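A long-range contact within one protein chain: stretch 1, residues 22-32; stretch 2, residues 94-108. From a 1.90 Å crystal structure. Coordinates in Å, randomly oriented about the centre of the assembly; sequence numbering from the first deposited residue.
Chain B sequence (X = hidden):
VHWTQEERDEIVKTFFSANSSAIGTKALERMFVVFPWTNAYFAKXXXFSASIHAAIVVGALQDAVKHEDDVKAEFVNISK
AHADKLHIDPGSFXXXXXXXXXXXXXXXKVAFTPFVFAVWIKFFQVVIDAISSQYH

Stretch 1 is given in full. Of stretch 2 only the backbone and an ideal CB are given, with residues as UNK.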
ATOM      1  N   ALA B  22      13.089 -13.617 -22.242  1.00 32.97           N
ATOM      2  CA  ALA B  22      13.997 -14.139 -21.215  1.00 33.12           C
ATOM      3  C   ALA B  22      13.943 -13.323 -19.908  1.00 32.75           C
ATOM      4  O   ALA B  22      13.880 -13.899 -18.822  1.00 33.21           O
ATOM      5  CB  ALA B  22      15.406 -14.242 -21.751  1.00 32.67           C
ATOM      6  N   ILE B  23      13.971 -11.989 -20.021  1.00 31.57           N
ATOM      7  CA  ILE B  23      13.612 -11.136 -18.902  1.00 30.78           C
ATOM      8  C   ILE B  23      12.258 -11.505 -18.245  1.00 31.17           C
ATOM      9  O   ILE B  23      12.209 -11.632 -17.035  1.00 31.32           O
ATOM     10  CB  ILE B  23      13.619  -9.641 -19.328  1.00 31.41           C
ATOM     11  CG1 ILE B  23      15.021  -9.208 -19.811  1.00 30.12           C
ATOM     12  CG2 ILE B  23      13.089  -8.752 -18.235  1.00 31.72           C
ATOM     13  CD1 ILE B  23      15.022  -7.843 -20.574  1.00 29.88           C
ATOM     14  N   GLY B  24      11.169 -11.613 -19.031  1.00 29.05           N
ATOM     15  CA  GLY B  24       9.848 -11.971 -18.533  1.00 29.92           C
ATOM     16  C   GLY B  24       9.823 -13.333 -17.856  1.00 29.98           C
ATOM     17  O   GLY B  24       9.209 -13.505 -16.789  1.00 29.68           O
ATOM     18  N   THR B  25      10.546 -14.272 -18.444  1.00 28.55           N
ATOM     19  CA  THR B  25      10.620 -15.625 -17.909  1.00 31.50           C
ATOM     20  C   THR B  25      11.244 -15.559 -16.491  1.00 30.84           C
ATOM     21  O   THR B  25      10.632 -16.028 -15.539  1.00 32.64           O
ATOM     22  CB  THR B  25      11.402 -16.577 -18.860  1.00 28.92           C
ATOM     23  OG1 THR B  25      10.697 -16.652 -20.114  1.00 32.73           O
ATOM     24  CG2 THR B  25      11.479 -17.971 -18.276  1.00 35.76           C
ATOM     25  N   LYS B  26      12.407 -14.943 -16.366  1.00 30.74           N
ATOM     26  CA  LYS B  26      13.061 -14.745 -15.051  1.00 31.15           C
ATOM     27  C   LYS B  26      12.221 -13.919 -14.115  1.00 30.98           C
ATOM     28  O   LYS B  26      12.188 -14.213 -12.933  1.00 30.97           O
ATOM     29  CB  LYS B  26      14.423 -14.073 -15.183  1.00 30.95           C
ATOM     30  CG  LYS B  26      15.363 -14.774 -16.130  1.00 33.50           C
ATOM     31  CD  LYS B  26      16.644 -13.980 -16.309  1.00 37.09           C
ATOM     32  CE  LYS B  26      17.457 -14.522 -17.483  1.00 39.61           C
ATOM     33  NZ  LYS B  26      18.737 -13.758 -17.706  1.00 41.50           N
ATOM     34  N   ALA B  27      11.552 -12.866 -14.624  1.00 30.52           N
ATOM     35  CA  ALA B  27      10.707 -12.036 -13.704  1.00 31.16           C
ATOM     36  C   ALA B  27       9.550 -12.842 -13.070  1.00 32.13           C
ATOM     37  O   ALA B  27       9.270 -12.719 -11.879  1.00 31.96           O
ATOM     38  CB  ALA B  27      10.163 -10.787 -14.390  1.00 29.26           C
ATOM     39  N   LEU B  28       8.856 -13.611 -13.908  1.00 32.61           N
ATOM     40  CA  LEU B  28       7.804 -14.500 -13.475  1.00 34.02           C
ATOM     41  C   LEU B  28       8.318 -15.493 -12.415  1.00 33.32           C
ATOM     42  O   LEU B  28       7.663 -15.704 -11.354  1.00 32.23           O
ATOM     43  CB  LEU B  28       7.260 -15.242 -14.719  1.00 33.65           C
ATOM     44  CG  LEU B  28       5.795 -15.475 -15.036  1.00 36.82           C
ATOM     45  CD1 LEU B  28       5.433 -16.984 -14.935  1.00 39.49           C
ATOM     46  CD2 LEU B  28       4.751 -14.584 -14.305  1.00 35.84           C
ATOM     47  N   GLU B  29       9.464 -16.115 -12.721  1.00 33.28           N
ATOM     48  CA  GLU B  29      10.098 -17.113 -11.840  1.00 35.06           C
ATOM     49  C   GLU B  29      10.462 -16.488 -10.500  1.00 34.36           C
ATOM     50  O   GLU B  29      10.206 -17.063  -9.414  1.00 35.02           O
ATOM     51  CB  GLU B  29      11.336 -17.767 -12.520  1.00 33.87           C
ATOM     52  CG  GLU B  29      10.920 -18.754 -13.638  1.00 37.50           C
ATOM     53  CD  GLU B  29      12.086 -19.237 -14.534  1.00 38.60           C
ATOM     54  OE1 GLU B  29      13.200 -18.627 -14.523  1.00 40.18           O
ATOM     55  OE2 GLU B  29      11.836 -20.201 -15.287  1.00 42.01           O
ATOM     56  N   ARG B  30      11.024 -15.286 -10.572  1.00 32.70           N
ATOM     57  CA  ARG B  30      11.333 -14.530  -9.396  1.00 31.41           C
ATOM     58  C   ARG B  30      10.123 -14.221  -8.562  1.00 32.63           C
ATOM     59  O   ARG B  30      10.142 -14.384  -7.315  1.00 32.67           O
ATOM     60  CB  ARG B  30      12.049 -13.218  -9.783  1.00 32.04           C
ATOM     61  CG  ARG B  30      12.450 -12.311  -8.581  1.00 28.60           C
ATOM     62  CD  ARG B  30      13.270 -11.059  -9.116  1.00 31.20           C
ATOM     63  NE  ARG B  30      14.450 -11.504  -9.849  1.00 30.01           N
ATOM     64  CZ  ARG B  30      15.630 -11.766  -9.279  1.00 32.39           C
ATOM     65  NH1 ARG B  30      15.790 -11.606  -7.966  1.00 35.28           N
ATOM     66  NH2 ARG B  30      16.653 -12.188 -10.022  1.00 30.17           N
ATOM     67  N   MET B  31       9.070 -13.749  -9.228  1.00 32.09           N
ATOM     68  CA  MET B  31       7.837 -13.359  -8.528  1.00 32.23           C
ATOM     69  C   MET B  31       7.285 -14.572  -7.768  1.00 32.30           C
ATOM     70  O   MET B  31       6.847 -14.443  -6.646  1.00 30.79           O
ATOM     71  CB  MET B  31       6.806 -12.838  -9.514  1.00 31.47           C
ATOM     72  CG  MET B  31       5.464 -12.415  -8.866  1.00 31.22           C
ATOM     73  SD  MET B  31       4.192 -12.228 -10.132  1.00 32.91           S
ATOM     74  CE  MET B  31       4.075 -13.912 -10.763  1.00 38.28           C
ATOM     75  N   PHE B  32       7.388 -15.757  -8.355  1.00 32.33           N
ATOM     76  CA  PHE B  32       6.977 -16.994  -7.634  1.00 33.86           C
ATOM     77  C   PHE B  32       7.722 -17.319  -6.355  1.00 34.04           C
ATOM     78  O   PHE B  32       7.156 -17.993  -5.478  1.00 36.25           O
ATOM     79  CB  PHE B  32       7.085 -18.224  -8.545  1.00 32.42           C
ATOM     80  CG  PHE B  32       6.167 -18.186  -9.710  1.00 32.34           C
ATOM     81  CD1 PHE B  32       5.032 -17.452  -9.676  1.00 34.18           C
ATOM     82  CD2 PHE B  32       6.425 -18.953 -10.835  1.00 35.14           C
ATOM     83  CE1 PHE B  32       4.170 -17.428 -10.811  1.00 34.21           C
ATOM     84  CE2 PHE B  32       5.599 -18.933 -11.919  1.00 31.05           C
ATOM     85  CZ  PHE B  32       4.480 -18.198 -11.915  1.00 33.18           C
ATOM     86  N   UNK B  94       1.529  -5.416  -9.714  1.00 30.43           N
ATOM     87  CA  UNK B  94       2.831  -4.791  -9.505  1.00 31.67           C
ATOM     88  C   UNK B  94       3.898  -5.761  -8.979  1.00 30.71           C
ATOM     89  O   UNK B  94       5.049  -5.438  -8.961  1.00 30.62           O
ATOM     90  CB  UNK B  94       2.681  -3.622  -8.529  1.00 31.67           C
ATOM     91  N   UNK B  95       3.500  -6.892  -8.407  1.00 31.32           N
ATOM     92  CA  UNK B  95       4.484  -7.895  -7.984  1.00 31.26           C
ATOM     93  C   UNK B  95       5.194  -8.450  -9.223  1.00 30.71           C
ATOM     94  O   UNK B  95       6.371  -8.720  -9.199  1.00 30.83           O
ATOM     95  CB  UNK B  95       3.816  -9.020  -7.192  1.00 31.26           C
ATOM     96  N   UNK B  96       4.455  -8.620 -10.304  1.00 20.00           N
ATOM     97  CA  UNK B  96       5.039  -8.975 -11.578  1.00 20.00           C
ATOM     98  C   UNK B  96       5.917  -7.875 -12.129  1.00 20.00           C
ATOM     99  O   UNK B  96       7.035  -8.107 -12.442  1.00 29.41           O
ATOM    100  CB  UNK B  96       3.938  -9.315 -12.585  1.00 20.00           C
ATOM    101  N   UNK B  97       5.382  -6.671 -12.251  1.00 31.04           N
ATOM    102  CA  UNK B  97       6.150  -5.575 -12.849  1.00 31.33           C
ATOM    103  C   UNK B  97       7.350  -5.206 -11.976  1.00 31.03           C
ATOM    104  O   UNK B  97       8.374  -4.914 -12.486  1.00 30.63           O
ATOM    105  CB  UNK B  97       5.257  -4.351 -13.058  1.00 31.33           C
ATOM    106  N   UNK B  98       7.230  -5.260 -10.657  1.00 32.13           N
ATOM    107  CA  UNK B  98       8.406  -4.995  -9.769  1.00 30.20           C
ATOM    108  C   UNK B  98       9.516  -6.036  -9.991  1.00 30.39           C
ATOM    109  O   UNK B  98      10.701  -5.725  -9.907  1.00 30.84           O
ATOM    110  CB  UNK B  98       7.981  -5.008  -8.299  1.00 30.20           C
ATOM    111  N   UNK B  99       9.139  -7.271 -10.282  1.00 29.10           N
ATOM    112  CA  UNK B  99      10.131  -8.296 -10.569  1.00 28.23           C
ATOM    113  C   UNK B  99      10.804  -8.037 -11.898  1.00 26.43           C
ATOM    114  O   UNK B  99      11.926  -8.366 -12.066  1.00 24.90           O
ATOM    115  CB  UNK B  99       9.489  -9.685 -10.565  1.00 28.23           C
ATOM    116  N   UNK B 100      10.064  -7.467 -12.844  1.00 28.46           N
ATOM    117  CA  UNK B 100      10.575  -7.103 -14.127  1.00 28.05           C
ATOM    118  C   UNK B 100      11.626  -6.058 -13.926  1.00 26.71           C
ATOM    119  O   UNK B 100      12.665  -6.079 -14.576  1.00 27.35           O
ATOM    120  CB  UNK B 100       9.465  -6.612 -15.059  1.00 28.05           C
ATOM    121  N   UNK B 101      11.291  -5.075 -13.099  1.00 27.81           N
ATOM    122  CA  UNK B 101      12.250  -3.997 -12.785  1.00 27.03           C
ATOM    123  C   UNK B 101      13.523  -4.590 -12.186  1.00 27.45           C
ATOM    124  O   UNK B 101      14.614  -4.179 -12.544  1.00 27.78           O
ATOM    125  CB  UNK B 101      11.634  -2.983 -11.819  1.00 27.03           C
ATOM    126  N   UNK B 102      13.383  -5.559 -11.265  1.00 26.27           N
ATOM    127  CA  UNK B 102      14.577  -6.230 -10.707  1.00 26.49           C
ATOM    128  C   UNK B 102      15.368  -6.896 -11.854  1.00 26.43           C
ATOM    129  O   UNK B 102      16.588  -6.847 -11.834  1.00 26.27           O
ATOM    130  CB  UNK B 102      14.178  -7.267  -9.655  1.00 26.49           C
ATOM    131  N   UNK B 103      14.670  -7.431 -12.883  1.00 26.18           N
ATOM    132  CA  UNK B 103      15.379  -8.126 -13.960  1.00 26.73           C
ATOM    133  C   UNK B 103      16.035  -7.114 -14.911  1.00 27.01           C
ATOM    134  O   UNK B 103      17.112  -7.343 -15.401  1.00 28.13           O
ATOM    135  CB  UNK B 103      14.420  -9.036 -14.730  1.00 26.73           C
ATOM    136  N   UNK B 104      15.361  -6.006 -15.150  1.00 25.47           N
ATOM    137  CA  UNK B 104      16.021  -4.870 -15.878  1.00 26.19           C
ATOM    138  C   UNK B 104      17.277  -4.291 -15.168  1.00 26.08           C
ATOM    139  O   UNK B 104      18.211  -3.903 -15.828  1.00 26.96           O
ATOM    140  CB  UNK B 104      15.008  -3.739 -16.065  1.00 26.19           C
ATOM    141  N   UNK B 105      17.251  -4.201 -13.841  1.00 24.89           N
ATOM    142  CA  UNK B 105      18.421  -3.849 -13.017  1.00 26.15           C
ATOM    143  C   UNK B 105      19.603  -4.824 -13.232  1.00 26.56           C
ATOM    144  O   UNK B 105      20.759  -4.432 -13.411  1.00 28.72           O
ATOM    145  CB  UNK B 105      18.026  -3.836 -11.539  1.00 26.15           C
ATOM    146  N   UNK B 106      19.296  -6.109 -13.232  1.00 27.77           N
ATOM    147  CA  UNK B 106      20.266  -7.181 -13.417  1.00 28.92           C
ATOM    148  C   UNK B 106      20.877  -7.103 -14.834  1.00 28.92           C
ATOM    149  O   UNK B 106      22.035  -7.431 -15.037  1.00 29.93           O
ATOM    150  CB  UNK B 106      19.605  -8.542 -13.186  1.00 28.92           C
ATOM    151  N   UNK B 107      20.097  -6.654 -15.820  1.00 27.87           N
ATOM    152  CA  UNK B 107      20.611  -6.579 -17.202  1.00 25.64           C
ATOM    153  C   UNK B 107      21.421  -5.314 -17.366  1.00 26.11           C
ATOM    154  O   UNK B 107      22.507  -5.267 -17.998  1.00 26.65           O
ATOM    155  CB  UNK B 107      19.473  -6.616 -18.224  1.00 25.64           C
ATOM    156  N   UNK B 108      20.897  -4.242 -16.790  1.00 26.78           N
ATOM    157  CA  UNK B 108      21.414  -2.920 -17.108  1.00 27.48           C
ATOM    158  C   UNK B 108      22.465  -2.444 -16.131  1.00 28.26           C
ATOM    159  O   UNK B 108      23.128  -1.451 -16.382  1.00 28.40           O
ATOM    160  CB  UNK B 108      20.266  -1.909 -17.152  1.00 27.48           C
TER

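Both stretches are helical, and their axes pass 8.2 Å apart with 122° between their N-to-C directions, so only a stripe of stretch 2 can meet stretch 1. Position 94 lies beyond its reach, and stretch 1 sets no demand there. It is His94, whose ND1 donates to the side chain at 98 within its own helix.

At 95 the CB points sideways, 4.1 Å from Met31 CG. An aliphatic side chain would suit this flank; Leu95 is found, its CB packing on that methylene. At 96 the CB is again sideways, 3.8 Å from Met31 SD, and Leu28 offers a methyl group further along. An apolar chain long enough to bend inward would serve, leucine or methionine for example. Leu96 does so, bringing its CD1 to 3.8 Å from Leu28 CD2.

Position 97 points away and 98 is out of reach, so neither is constrained by stretch 1; they are Thr97 and Asp98, the latter accepting a hydrogen bond from His94 ND1 at OD2 (2.8 Å).

Position 99 is the tightest. Its CA is 4.9 Å from the CA of Ala27, and its CB points toward stretch 1, 3.3 Å from Ala27 O. Glycine, alanine or serine would suit such a close approach. Ser99 keeps the side chain small and turns its hydroxyl back along the helix, where OG donates to Leu95 O (2.7 Å), satisfying the polar group without a partner in stretch 1.

At 100 the CB is sideways, 4.3 Å from Ala27 CB, and the bare CA of Gly24 leaves room for something broad and flat. A large apolar or aromatic residue fits. Phe100 lays one ring face against Ala27 CB, 4.0 Å from CB to the ring centroid in a CH-pi contact, while its CZ reaches Gly24 CA at 3.5 Å; an ideal CB on Gly24 would lie only 3.4 Å from that CZ.

Position 101 points away and is Ile101. At 102 the CB points toward stretch 1, 3.9 Å from Arg30 CD, so a compact aliphatic residue could cover the arginine. Val102 places CG1 over one face of the guanidinium, 3.6 Å from Arg30 NE.

At 103 the CB again points toward stretch 1, among Ile23, Lys26 and Ala27, with the Arg30 guanidinium within range of a longer chain. An acidic residue, or a neutral acceptor such as glutamine, would answer it. Glu103 OE1 accepts from both Arg30 NE and Arg30 NH2, each at 2.8 Å, in a salt bridge; a water joins the same OE1 to Lys26 O, donating to each at 3.0 Å.

The CB of 104 points sideways with no stretch 1 atom nearby, so a longer aliphatic chain that can swing inward toward Ile23, such as leucine, isoleucine or methionine, would suit it. Leu104 extends CD2 to 4.2 Å from Ile23 CD1. Position 105 is out of reach: Ala105. At 106 the CB points toward stretch 1, but contact requires a long side chain; His106 ND1 comes within 4.2 Å of Arg30 NH2. At 107 Ile23 CD1 invites an aliphatic chain, and Leu107 CD2 meets it at 3.8 Å. Position 108, out of reach, is Lys108.

Stretch 2, residues 94-108: HLLTDSFIVELAHLK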
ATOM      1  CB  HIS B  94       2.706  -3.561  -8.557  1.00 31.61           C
ATOM      2  CG  HIS B  94       2.652  -3.928  -7.101  1.00 33.18           C
ATOM      3  ND1 HIS B  94       3.775  -3.994  -6.303  1.00 37.51           N
ATOM      4  CD2 HIS B  94       1.614  -4.301  -6.312  1.00 37.15           C
ATOM      5  CE1 HIS B  94       3.432  -4.381  -5.083  1.00 35.54           C
ATOM      6  NE2 HIS B  94       2.129  -4.589  -5.070  1.00 37.66           N
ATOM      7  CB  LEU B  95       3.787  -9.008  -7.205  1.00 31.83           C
ATOM      8  CG  LEU B  95       3.014  -8.479  -5.997  1.00 32.45           C
ATOM      9  CD1 LEU B  95       2.309  -9.661  -5.185  1.00 32.82           C
ATOM     10  CD2 LEU B  95       3.966  -7.711  -5.107  1.00 32.28           C
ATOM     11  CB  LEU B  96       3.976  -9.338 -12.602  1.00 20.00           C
ATOM     12  CG  LEU B  96       4.554  -9.774 -13.942  1.00 20.00           C
ATOM     13  CD1 LEU B  96       5.544 -10.898 -13.756  1.00 20.00           C
ATOM     14  CD2 LEU B  96       3.460 -10.185 -14.912  1.00 20.00           C
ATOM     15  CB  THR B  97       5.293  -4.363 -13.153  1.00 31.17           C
ATOM     16  OG1 THR B  97       4.753  -3.836 -11.928  1.00 32.81           O
ATOM     17  CG2 THR B  97       4.152  -4.714 -14.166  1.00 34.36           C
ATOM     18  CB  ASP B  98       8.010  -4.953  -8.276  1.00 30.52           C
ATOM     19  CG  ASP B  98       7.228  -3.679  -7.908  1.00 29.04           C
ATOM     20  OD1 ASP B  98       7.317  -2.645  -8.637  1.00 28.42           O
ATOM     21  OD2 ASP B  98       6.489  -3.716  -6.903  1.00 30.35           O
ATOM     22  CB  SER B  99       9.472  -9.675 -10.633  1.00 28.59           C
ATOM     23  OG  SER B  99       8.744  -9.944  -9.463  1.00 29.04           O
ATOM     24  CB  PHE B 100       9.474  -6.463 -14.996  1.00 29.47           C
ATOM     25  CG  PHE B 100       8.957  -7.365 -16.047  1.00 32.64           C
ATOM     26  CD1 PHE B 100       9.570  -7.402 -17.285  1.00 33.64           C
ATOM     27  CD2 PHE B 100       7.859  -8.207 -15.781  1.00 34.72           C
ATOM     28  CE1 PHE B 100       9.131  -8.256 -18.291  1.00 31.79           C
ATOM     29  CE2 PHE B 100       7.374  -9.062 -16.780  1.00 37.32           C
ATOM     30  CZ  PHE B 100       8.013  -9.090 -18.046  1.00 37.51           C
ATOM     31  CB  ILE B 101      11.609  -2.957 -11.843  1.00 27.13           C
ATOM     32  CG1 ILE B 101      10.614  -2.130 -12.668  1.00 29.32           C
ATOM     33  CG2 ILE B 101      12.684  -2.007 -11.256  1.00 27.28           C
ATOM     34  CD1 ILE B 101       9.658  -1.379 -11.885  1.00 30.60           C
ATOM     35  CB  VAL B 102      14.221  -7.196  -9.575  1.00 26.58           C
ATOM     36  CG1 VAL B 102      15.443  -8.155  -9.190  1.00 28.00           C
ATOM     37  CG2 VAL B 102      13.802  -6.388  -8.340  1.00 26.22           C
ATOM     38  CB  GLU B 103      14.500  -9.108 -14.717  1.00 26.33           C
ATOM     39  CG  GLU B 103      14.174 -10.419 -13.951  1.00 29.11           C
ATOM     40  CD  GLU B 103      15.407 -11.167 -13.474  1.00 29.84           C
ATOM     41  OE1 GLU B 103      15.252 -11.917 -12.462  1.00 30.08           O
ATOM     42  OE2 GLU B 103      16.493 -11.067 -14.120  1.00 27.85           O
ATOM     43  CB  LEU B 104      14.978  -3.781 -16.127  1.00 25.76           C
ATOM     44  CG  LEU B 104      13.866  -4.163 -17.135  1.00 26.40           C
ATOM     45  CD1 LEU B 104      12.639  -3.197 -16.969  1.00 27.87           C
ATOM     46  CD2 LEU B 104      14.411  -4.204 -18.639  1.00 29.12           C
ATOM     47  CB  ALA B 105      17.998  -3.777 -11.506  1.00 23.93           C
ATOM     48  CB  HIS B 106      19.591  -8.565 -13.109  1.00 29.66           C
ATOM     49  CG  HIS B 106      20.213  -9.282 -11.926  1.00 35.08           C
ATOM     50  ND1 HIS B 106      20.193 -10.652 -11.770  1.00 36.51           N
ATOM     51  CD2 HIS B 106      21.005  -8.811 -10.938  1.00 37.17           C
ATOM     52  CE1 HIS B 106      20.861 -10.976 -10.684  1.00 42.88           C
ATOM     53  NE2 HIS B 106      21.363  -9.869 -10.156  1.00 42.24           N
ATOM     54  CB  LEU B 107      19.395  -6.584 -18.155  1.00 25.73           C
ATOM     55  CG  LEU B 107      19.701  -6.270 -19.612  1.00 26.16           C
ATOM     56  CD1 LEU B 107      20.448  -7.479 -20.225  1.00 27.85           C
ATOM     57  CD2 LEU B 107      18.383  -6.086 -20.289  1.00 28.18           C
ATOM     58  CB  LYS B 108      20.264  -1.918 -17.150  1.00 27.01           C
ATOM     59  CG  LYS B 108      19.354  -2.182 -18.327  1.00 28.03           C
ATOM     60  CD  LYS B 108      18.261  -1.125 -18.374  1.00 26.94           C
ATOM     61  CE  LYS B 108      17.273  -1.334 -19.525  1.00 27.55           C
ATOM     62  NZ  LYS B 108      17.603  -0.415 -20.685  1.00 24.80           N
TER
HETATM   63  O   HOH W   1      14.853 -14.845 -11.815  1.00 41.55           O
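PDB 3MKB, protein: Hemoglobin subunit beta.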